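Local coordinates for protein GNAT family acetyltransferase (Mycobacterium smegmatis, PDB 6C30) that probably transfers an acetyl group from acetyl-coenzyme A to an amino group of its substrate, as a RimJ-type N-acetyltransferase of the GNAT family, at residues V26-W40 and P89-L102. Numbering follows the deposited sequence. Where two conformers were deposited one is given.
Sequences VVGLRPVRMRDAAAW and PFVIELDGEFVGQL
V26 and D95 open an antiparallel strand pairing in which strand 26-31 of the GNAT fold runs beside strand 89-94, itself folded onto strand 97-102 through a type I' turn. V26 N donates to D95 OD1 at 2.9 Å, while its O accepts from D95 N; the other carboxylate oxygen, OD2, reaches R35 of the second subunit in a salt bridge, which joins this turn to the dimer interface. The backbone ladder continues with G28 and E93, then R30 and V91, each pair bonded in both directions. In the intervening non-hydrogen-bonded pairs V27 and L29 send their side chains to the face covered by helix 130-143, where L29 CD2 meets I92 CG1 at 3.9 Å and its CD1 lies against L102.

On the other face R30, itself buried, is the hub of a salt-bridge network with D36 and E93. Its CG sits between the backbone N and carbonyl carbon (chi1 51°), and a bend at chi2 lays the guanidinium over V91. V91 CB lies 3.6 Å from that plane, and R33 CZ lies over the centre of the opposite face. NE bonds to E93 OE2 at 2.8 Å, with the carboxylate turned 78° from the guanidinium plane, whereas NH1 and NH2 grip D36 OD2 and OD1 end-on, both oxygens lying close to the guanidinium plane. These bonds, with NH1 also donating to P31 O, fix the rotation of the guanidinium, whose positive charge probably favours the ionised form of both carboxylates.

V32 N donates to P89 O, ending the ladder, and V32 CG1 packs on V91 CG2. The start of helix 37-46 then packs against strand 97-102: A39 CB touches F98 CB, and the F98 ring lies between W40 N and G100 O, one over each face, both offset toward the rim. Q101 OE1, which W120 NE1 also bonds, accepts from a water 2.8 Å away; that same water lies 2.9 Å from W40 NE1, from which it accepts.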
loop_
_atom_site.group_PDB
_atom_site.type_symbol
_atom_site.label_atom_id
_atom_site.label_comp_id
_atom_site.label_asym_id
_atom_site.label_seq_id
_atom_site.Cartn_x
_atom_site.Cartn_y
_atom_site.Cartn_z
ATOM N N VAL A 26 9.887 -3.615 -0.876
ATOM C CA VAL A 26 8.625 -3.553 -1.596
ATOM C C VAL A 26 8.365 -2.108 -2.021
ATOM O O VAL A 26 8.330 -1.201 -1.182
ATOM C CB VAL A 26 7.451 -4.074 -0.735
ATOM C CG1 VAL A 26 6.137 -3.975 -1.503
ATOM C CG2 VAL A 26 7.718 -5.528 -0.311
ATOM N N VAL A 27 8.218 -1.885 -3.323
ATOM C CA VAL A 27 7.955 -0.539 -3.825
ATOM C C VAL A 27 6.623 -0.478 -4.553
ATOM O O VAL A 27 6.204 -1.435 -5.195
ATOM C CB VAL A 27 9.067 -0.048 -4.773
ATOM C CG1 VAL A 27 10.388 0.094 -4.024
ATOM C CG2 VAL A 27 9.193 -0.967 -5.981
ATOM N N GLY A 28 5.935 0.652 -4.440
ATOM C CA GLY A 28 4.665 0.836 -5.115
ATOM C C GLY A 28 4.400 2.322 -5.285
ATOM O O GLY A 28 5.085 3.157 -4.670
ATOM N N LEU A 29 3.429 2.642 -6.139
ATOM C CA LEU A 29 2.931 4.014 -6.328
ATOM C C LEU A 29 1.494 4.106 -5.867
ATOM O O LEU A 29 0.694 3.223 -6.162
ATOM C CB LEU A 29 3.000 4.444 -7.794
ATOM C CG LEU A 29 4.346 4.357 -8.522
ATOM C CD1 LEU A 29 4.230 4.914 -9.937
ATOM C CD2 LEU A 29 5.415 5.114 -7.733
ATOM N N ARG A 30 1.152 5.183 -5.168
ATOM C CA ARG A 30 -0.255 5.422 -4.845
ATOM C C ARG A 30 -0.504 6.932 -4.783
ATOM O O ARG A 30 0.448 7.710 -4.717
ATOM C CB ARG A 30 -0.650 4.701 -3.537
ATOM C CG ARG A 30 0.246 4.955 -2.337
ATOM C CD ARG A 30 -0.111 6.257 -1.655
ATOM N NE ARG A 30 0.722 6.482 -0.479
ATOM C CZ ARG A 30 0.836 7.656 0.137
ATOM N NH1 ARG A 30 0.157 8.706 -0.314
ATOM N NH2 ARG A 30 1.617 7.779 1.204
ATOM N N PRO A 31 -1.780 7.359 -4.834
ATOM C CA PRO A 31 -2.046 8.807 -4.887
ATOM C C PRO A 31 -1.549 9.605 -3.685
ATOM O O PRO A 31 -1.618 9.132 -2.557
ATOM C CB PRO A 31 -3.575 8.873 -4.959
ATOM C CG PRO A 31 -3.968 7.586 -5.631
ATOM C CD PRO A 31 -3.004 6.564 -5.061
ATOM N N VAL A 32 -1.072 10.821 -3.918
ATOM C CA VAL A 32 -0.847 11.766 -2.823
ATOM C C VAL A 32 -2.115 11.924 -1.989
ATOM O O VAL A 32 -3.236 11.844 -2.513
ATOM C CB VAL A 32 -0.412 13.175 -3.324
ATOM C CG1 VAL A 32 0.975 13.147 -3.958
ATOM C CG2 VAL A 32 -1.437 13.760 -4.286
ATOM N N ARG A 33 -1.939 12.157 -0.696
ATOM C CA ARG A 33 -3.092 12.395 0.166
ATOM C C ARG A 33 -2.714 13.345 1.289
ATOM O O ARG A 33 -1.519 13.571 1.567
ATOM C CB ARG A 33 -3.639 11.075 0.716
ATOM C CG ARG A 33 -2.669 10.334 1.605
ATOM C CD ARG A 33 -3.215 8.938 1.951
ATOM N NE ARG A 33 -2.163 8.159 2.583
ATOM C CZ ARG A 33 -1.826 6.914 2.255
ATOM N NH1 ARG A 33 -2.449 6.244 1.289
ATOM N NH2 ARG A 33 -0.837 6.341 2.910
ATOM N N MET A 34 -3.726 13.915 1.939
ATOM C CA MET A 34 -3.475 14.930 2.961
ATOM C C MET A 34 -2.610 14.441 4.119
ATOM O O MET A 34 -1.801 15.200 4.648
ATOM C CB MET A 34 -4.806 15.488 3.511
ATOM C CG MET A 34 -5.629 16.220 2.471
ATOM S SD MET A 34 -4.779 17.700 1.900
ATOM C CE MET A 34 -5.809 18.182 0.536
ATOM N N ARG A 35 -2.753 13.172 4.501
ATOM C CA ARG A 35 -1.982 12.641 5.614
ATOM C C ARG A 35 -0.485 12.524 5.317
ATOM O O ARG A 35 0.296 12.227 6.216
ATOM C CB ARG A 35 -2.532 11.275 6.031
ATOM C CG ARG A 35 -3.873 11.342 6.759
ATOM C CD ARG A 35 -3.701 10.895 8.199
ATOM N NE ARG A 35 -4.864 11.184 9.033
ATOM C CZ ARG A 35 -5.879 10.350 9.222
ATOM N NH1 ARG A 35 -5.901 9.167 8.607
ATOM N NH2 ARG A 35 -6.882 10.701 10.017
ATOM N N ASP A 36 -0.084 12.805 4.078
ATOM C CA ASP A 36 1.338 12.804 3.754
ATOM C C ASP A 36 2.080 14.032 4.259
ATOM O O ASP A 36 3.298 14.097 4.108
ATOM C CB ASP A 36 1.537 12.703 2.241
ATOM C CG ASP A 36 1.156 11.344 1.686
ATOM O OD1 ASP A 36 1.377 10.331 2.399
ATOM O OD2 ASP A 36 0.651 11.305 0.540
ATOM N N ALA A 37 1.374 15.009 4.835
ATOM C CA ALA A 37 2.011 16.278 5.193
ATOM C C ALA A 37 3.245 16.082 6.055
ATOM O O ALA A 37 4.289 16.687 5.794
ATOM C CB ALA A 37 1.022 17.193 5.902
ATOM N N ALA A 38 3.155 15.237 7.076
ATOM C CA ALA A 38 4.268 15.131 8.011
ATOM C C ALA A 38 5.519 14.551 7.360
ATOM O O ALA A 38 6.616 15.104 7.538
ATOM C CB ALA A 38 3.864 14.296 9.224
ATOM N N ALA A 39 5.368 13.478 6.593
ATOM C CA ALA A 39 6.528 12.848 5.969
ATOM C C ALA A 39 7.090 13.719 4.851
ATOM O O ALA A 39 8.312 13.911 4.754
ATOM C CB ALA A 39 6.165 11.476 5.432
ATOM N N TRP A 40 6.209 14.247 4.003
ATOM C CA TRP A 40 6.641 15.131 2.930
ATOM C C TRP A 40 7.433 16.309 3.492
ATOM O O TRP A 40 8.523 16.621 3.032
ATOM C CB TRP A 40 5.423 15.626 2.153
ATOM C CG TRP A 40 5.669 16.725 1.176
ATOM C CD1 TRP A 40 6.065 16.605 -0.128
ATOM C CD2 TRP A 40 5.467 18.126 1.407
ATOM N NE1 TRP A 40 6.143 17.849 -0.716
ATOM C CE2 TRP A 40 5.769 18.796 0.201
ATOM C CE3 TRP A 40 5.048 18.878 2.513
ATOM C CZ2 TRP A 40 5.676 20.179 0.078
ATOM C CZ3 TRP A 40 4.947 20.254 2.384
ATOM C CH2 TRP A 40 5.266 20.885 1.176
ATOM N N PRO A 89 -0.507 12.568 -9.742
ATOM C CA PRO A 89 0.466 12.793 -8.668
ATOM C C PRO A 89 0.565 11.610 -7.703
ATOM O O PRO A 89 -0.292 11.433 -6.835
ATOM C CB PRO A 89 -0.075 14.043 -7.970
ATOM C CG PRO A 89 -1.579 13.938 -8.157
ATOM C CD PRO A 89 -1.774 13.292 -9.516
ATOM N N PHE A 90 1.607 10.801 -7.861
ATOM C CA PHE A 90 1.821 9.653 -6.992
ATOM C C PHE A 90 2.878 9.888 -5.927
ATOM O O PHE A 90 3.787 10.720 -6.068
ATOM C CB PHE A 90 2.257 8.423 -7.800
ATOM C CG PHE A 90 1.241 7.919 -8.783
ATOM C CD1 PHE A 90 0.196 7.109 -8.357
ATOM C CD2 PHE A 90 1.367 8.197 -10.144
ATOM C CE1 PHE A 90 -0.728 6.610 -9.269
ATOM C CE2 PHE A 90 0.440 7.707 -11.063
ATOM C CZ PHE A 90 -0.609 6.915 -10.621
ATOM N N VAL A 91 2.755 9.097 -4.869
ATOM C CA VAL A 91 3.780 8.935 -3.846
ATOM C C VAL A 91 4.496 7.621 -4.116
ATOM O O VAL A 91 3.861 6.618 -4.483
ATOM C CB VAL A 91 3.163 8.937 -2.435
ATOM C CG1 VAL A 91 4.146 8.418 -1.383
ATOM C CG2 VAL A 91 2.669 10.344 -2.094
ATOM N N ILE A 92 5.819 7.639 -3.960
ATOM C CA ILE A 92 6.610 6.411 -3.990
ATOM C C ILE A 92 6.668 5.850 -2.583
ATOM O O ILE A 92 7.104 6.535 -1.651
ATOM C CB ILE A 92 8.046 6.656 -4.503
ATOM C CG1 ILE A 92 8.042 7.382 -5.849
ATOM C CG2 ILE A 92 8.817 5.322 -4.568
ATOM C CD1 ILE A 92 9.415 7.913 -6.249
ATOM N N GLU A 93 6.200 4.611 -2.430
ATOM C CA GLU A 93 6.284 3.907 -1.149
ATOM C C GLU A 93 7.397 2.869 -1.166
ATOM O O GLU A 93 7.564 2.147 -2.150
ATOM C CB GLU A 93 4.970 3.194 -0.811
ATOM C CG GLU A 93 3.828 4.145 -0.479
ATOM C CD GLU A 93 2.607 3.429 0.063
ATOM O OE1 GLU A 93 2.527 2.181 -0.050
ATOM O OE2 GLU A 93 1.721 4.116 0.604
ATOM N N LEU A 94 8.149 2.819 -0.074
ATOM C CA LEU A 94 9.048 1.708 0.216
ATOM C C LEU A 94 8.542 1.051 1.490
ATOM O O LEU A 94 8.487 1.691 2.540
ATOM C CB LEU A 94 10.486 2.185 0.390
ATOM C CG LEU A 94 11.467 1.087 0.806
ATOM C CD1 LEU A 94 11.683 0.086 -0.321
ATOM C CD2 LEU A 94 12.775 1.717 1.258
ATOM N N ASP A 95 8.152 -0.217 1.380
ATOM C CA ASP A 95 7.591 -0.962 2.517
ATOM C C ASP A 95 6.490 -0.133 3.197
ATOM O O ASP A 95 6.397 -0.037 4.423
ATOM C CB ASP A 95 8.699 -1.363 3.505
ATOM C CG ASP A 95 9.781 -2.219 2.844
ATOM O OD1 ASP A 95 9.435 -3.037 1.971
ATOM O OD2 ASP A 95 10.976 -2.046 3.192
ATOM N N GLY A 96 5.656 0.469 2.355
ATOM C CA GLY A 96 4.499 1.221 2.811
ATOM C C GLY A 96 4.760 2.662 3.232
ATOM O O GLY A 96 3.803 3.386 3.520
ATOM N N GLU A 97 6.026 3.075 3.285
ATOM C CA GLU A 97 6.383 4.409 3.761
ATOM C C GLU A 97 6.631 5.374 2.619
ATOM O O GLU A 97 7.287 5.035 1.646
ATOM C CB GLU A 97 7.635 4.347 4.643
ATOM C CG GLU A 97 7.444 3.552 5.922
ATOM C CD GLU A 97 8.659 3.600 6.833
ATOM O OE1 GLU A 97 9.774 3.896 6.343
ATOM O OE2 GLU A 97 8.487 3.365 8.049
ATOM N N PHE A 98 6.103 6.588 2.759
ATOM C CA PHE A 98 6.419 7.695 1.853
ATOM C C PHE A 98 7.931 7.877 1.763
ATOM O O PHE A 98 8.563 8.168 2.784
ATOM C CB PHE A 98 5.754 8.968 2.391
ATOM C CG PHE A 98 5.926 10.218 1.529
ATOM C CD1 PHE A 98 4.818 10.827 0.968
ATOM C CD2 PHE A 98 7.166 10.823 1.351
ATOM C CE1 PHE A 98 4.943 11.990 0.198
ATOM C CE2 PHE A 98 7.291 11.988 0.592
ATOM C CZ PHE A 98 6.176 12.561 0.011
ATOM N N VAL A 99 8.504 7.732 0.569
ATOM C CA VAL A 99 9.937 7.999 0.403
ATOM C C VAL A 99 10.215 8.908 -0.790
ATOM O O VAL A 99 11.373 9.126 -1.146
ATOM C CB VAL A 99 10.777 6.695 0.243
ATOM C CG1 VAL A 99 10.724 5.839 1.526
ATOM C CG2 VAL A 99 10.354 5.911 -0.989
ATOM N N GLY A 100 9.164 9.454 -1.399
ATOM C CA GLY A 100 9.347 10.396 -2.490
ATOM C C GLY A 100 8.081 10.499 -3.304
ATOM O O GLY A 100 7.022 10.015 -2.884
ATOM N N GLN A 101 8.198 11.109 -4.480
ATOM C CA GLN A 101 7.060 11.305 -5.371
ATOM C C GLN A 101 7.406 10.937 -6.791
ATOM O O GLN A 101 8.567 11.030 -7.205
ATOM C CB GLN A 101 6.575 12.756 -5.332
ATOM C CG GLN A 101 5.795 13.115 -4.078
ATOM C CD GLN A 101 5.547 14.603 -3.977
ATOM O OE1 GLN A 101 6.324 15.340 -3.366
ATOM N NE2 GLN A 101 4.476 15.070 -4.632
ATOM N N LEU A 102 6.374 10.528 -7.523
ATOM C CA LEU A 102 6.431 10.232 -8.945
ATOM C C LEU A 102 5.238 10.967 -9.550
ATOM O O LEU A 102 4.090 10.615 -9.277
ATOM C CB LEU A 102 6.360 8.716 -9.187
ATOM C CG LEU A 102 6.567 8.106 -10.580
ATOM C CD1 LEU A 102 5.417 8.452 -11.532
ATOM C CD2 LEU A 102 7.917 8.509 -11.156
HETATM O O HOH W 1 5.686 -0.191 -0.429
HETATM O O HOH W 2 2.156 5.658 3.091
HETATM O O HOH W 3 -0.759 3.750 1.414
HETATM O O HOH W 4 6.897 18.063 -3.490
#